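PDB 5C1E: pectinesterase from Aspergillus niger, which hydrolyses the methyl esters of pectin, releasing methanol and leaving de-esterified galacturonan, and is probably involved in the maceration of plant tissue. Local coordinates for residues D175-N179 with K206-V211. Residues are numbered along the deposited sequence; the frame is centred on the assembly and turned at random. Where two conformers were deposited one is given.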
ATOM      1  N   ASP A 175      -1.502  -7.011   6.821  1.00 16.27           N
ATOM      2  CA  ASP A 175      -0.494  -6.997   7.862  1.00 17.34           C
ATOM      3  C   ASP A 175       0.355  -5.771   7.623  1.00 16.84           C
ATOM      4  O   ASP A 175       0.946  -5.613   6.558  1.00 15.92           O
ATOM      5  CB  ASP A 175       0.350  -8.281   7.847  1.00 18.40           C
ATOM      6  CG  ASP A 175      -0.403  -9.492   8.407  1.00 20.12           C
ATOM      7  OD1 ASP A 175      -1.294  -9.332   9.267  1.00 21.33           O
ATOM      8  OD2 ASP A 175      -0.101 -10.614   7.975  1.00 21.21           O
ATOM      9  N   ILE A 176       0.387  -4.887   8.617  1.00 16.33           N
ATOM     10  CA  ILE A 176       1.141  -3.662   8.544  1.00 15.72           C
ATOM     11  C   ILE A 176       2.280  -3.825   9.543  1.00 15.83           C
ATOM     12  O   ILE A 176       2.051  -3.930  10.757  1.00 15.11           O
ATOM     13  CB  ILE A 176       0.228  -2.458   8.820  1.00 16.28           C
ATOM     14  CG1 ILE A 176      -0.802  -2.334   7.698  1.00 15.98           C
ATOM     15  CG2 ILE A 176       1.032  -1.183   9.006  1.00 16.08           C
ATOM     16  CD1 ILE A 176      -1.940  -1.380   7.982  1.00 16.44           C
ATOM     17  N   VAL A 177       3.498  -3.888   9.009  1.00 15.12           N
ATOM     18  CA  VAL A 177       4.662  -4.409   9.722  1.00 15.33           C
ATOM     19  C   VAL A 177       5.743  -3.342   9.836  1.00 15.53           C
ATOM     20  O   VAL A 177       6.318  -2.945   8.835  1.00 14.94           O
ATOM     21  CB  VAL A 177       5.234  -5.640   8.999  1.00 15.57           C
ATOM     22  CG1 VAL A 177       6.390  -6.255   9.789  1.00 16.38           C
ATOM     23  CG2 VAL A 177       4.133  -6.679   8.758  1.00 15.97           C
ATOM     24  N   SER A 178       6.022  -2.879  11.052  1.00 15.66           N
ATOM     25  CA  SER A 178       7.074  -1.881  11.267  1.00 15.71           C
ATOM     26  C   SER A 178       8.440  -2.541  11.471  1.00 16.45           C
ATOM     27  O   SER A 178       8.585  -3.428  12.334  1.00 16.86           O
ATOM     28  CB  SER A 178       6.765  -0.981  12.484  1.00 16.30           C
ATOM     29  OG  SER A 178       5.805   0.020  12.193  1.00 16.23           O
ATOM     30  N   ASN A 179       9.444  -2.098  10.705  1.00 16.62           N
ATOM     31  CA  ASN A 179      10.826  -2.602  10.839  1.00 16.57           C
ATOM     32  C   ASN A 179      11.789  -1.567  11.436  1.00 17.15           C
ATOM     33  O   ASN A 179      13.018  -1.720  11.353  1.00 17.25           O
ATOM     34  CB  ASN A 179      11.378  -3.140   9.508  1.00 16.63           C
ATOM     35  CG  ASN A 179      11.338  -2.120   8.395  1.00 16.93           C
ATOM     36  OD1 ASN A 179      10.978  -0.968   8.619  1.00 16.62           O
ATOM     37  ND2 ASN A 179      11.702  -2.538   7.192  1.00 17.05           N
ATOM     38  N   LYS A 206       1.996  -4.798  13.632  1.00 18.14           N
ATOM     39  CA  LYS A 206       2.982  -5.488  14.471  1.00 20.26           C
ATOM     40  C   LYS A 206       4.413  -5.174  14.037  1.00 19.56           C
ATOM     41  O   LYS A 206       4.635  -4.657  12.946  1.00 18.36           O
ATOM     42  CB  LYS A 206       2.751  -7.005  14.414  1.00 22.72           C
ATOM     43  CG  LYS A 206       2.783  -7.570  12.996  1.00 26.32           C
ATOM     44  CD  LYS A 206       2.758  -9.094  12.997  1.00 30.49           C
ATOM     45  CE  LYS A 206       2.255  -9.662  11.680  1.00 32.52           C
ATOM     46  NZ  LYS A 206       3.346  -9.800  10.683  1.00 35.30           N
ATOM     47  N   ALA A 207       5.371  -5.489  14.907  1.00 19.29           N
ATOM     48  CA  ALA A 207       6.791  -5.382  14.578  1.00 19.05           C
ATOM     49  C   ALA A 207       7.229  -6.476  13.609  1.00 18.90           C
ATOM     50  O   ALA A 207       6.670  -7.579  13.586  1.00 18.51           O
ATOM     51  CB  ALA A 207       7.635  -5.475  15.844  1.00 19.50           C
ATOM     52  N   ALA A 208       8.243  -6.162  12.807  1.00 19.07           N
ATOM     53  CA  ALA A 208       8.935  -7.164  12.008  1.00 19.73           C
ATOM     54  C   ALA A 208       9.605  -8.144  12.961  1.00 22.49           C
ATOM     55  O   ALA A 208       9.947  -7.783  14.093  1.00 21.05           O
ATOM     56  CB  ALA A 208       9.976  -6.513  11.117  1.00 20.38           C
ATOM     57  N   SER A 209       9.790  -9.387  12.530  1.00 25.10           N
ATOM     58  CA  SER A 209      10.408 -10.360  13.409  1.00 29.44           C
ATOM     59  C   SER A 209      11.850  -9.910  13.692  1.00 29.25           C
ATOM     60  O   SER A 209      12.498  -9.330  12.840  1.00 27.85           O
ATOM     61  CB  SER A 209      10.345 -11.763  12.810  1.00 31.92           C
ATOM     62  OG  SER A 209      11.020 -11.798  11.578  1.00 35.95           O
ATOM     63  N   GLY A 210      12.309 -10.118  14.921  1.00 31.73           N
ATOM     64  CA  GLY A 210      13.674  -9.742  15.308  1.00 32.89           C
ATOM     65  C   GLY A 210      13.912  -8.283  15.682  1.00 33.52           C
ATOM     66  O   GLY A 210      15.003  -7.944  16.122  1.00 34.55           O
ATOM     67  N   VAL A 211      12.909  -7.420  15.509  1.00 32.49           N
ATOM     68  CA  VAL A 211      13.058  -6.010  15.853  0.50 33.26           C
ATOM     69  C   VAL A 211      12.186  -5.691  17.072  1.00 34.05           C
ATOM     70  O   VAL A 211      11.001  -6.058  17.133  1.00 34.76           O
ATOM     71  CB  VAL A 211      12.759  -5.085  14.648  0.50 33.22           C
ATOM     72  CG1 VAL A 211      11.270  -4.936  14.402  0.50 32.87           C
ATOM     73  CG2 VAL A 211      13.397  -3.722  14.853  0.50 33.57           C
TER
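Strands 175-178 and 204-207 pair in parallel, on successive coils, in one of the three sheets of the right-handed parallel beta-helix fold of pectin methylesterases. Lys206 N donates to Ile176 O (3.0 Å), Ser178 N to Lys206 O (2.9 Å) and Ala208 N to Ser178 O (2.8 Å), so the ladder outlasts the second strand by one residue. From that same Ala208, a type II turn with Gly210 at positive phi runs to Val211 and, in the conformer given, places Val211 CG1 3.7 Å from Ser178 O. On the face carrying Val177 and Lys206, Val177 CG1 packs 3.8 Å from Ala208 CB, while the lysine chain folds over the neighbouring rung, its NZ 3.8 Å from Val177 CG2. Ser178 lies on the other face, where its OG hydrogen-bonds the OH of Tyr162, which follows the predicted active-site residue Asp161 in sequence. Asp175 OD2, hydrogen-bonded to Tyr69 OH, stays 4.5 Å from Lys206 NZ; backbone hydrogen bonds and side-chain packing join the coils here, without a salt bridge across this pair.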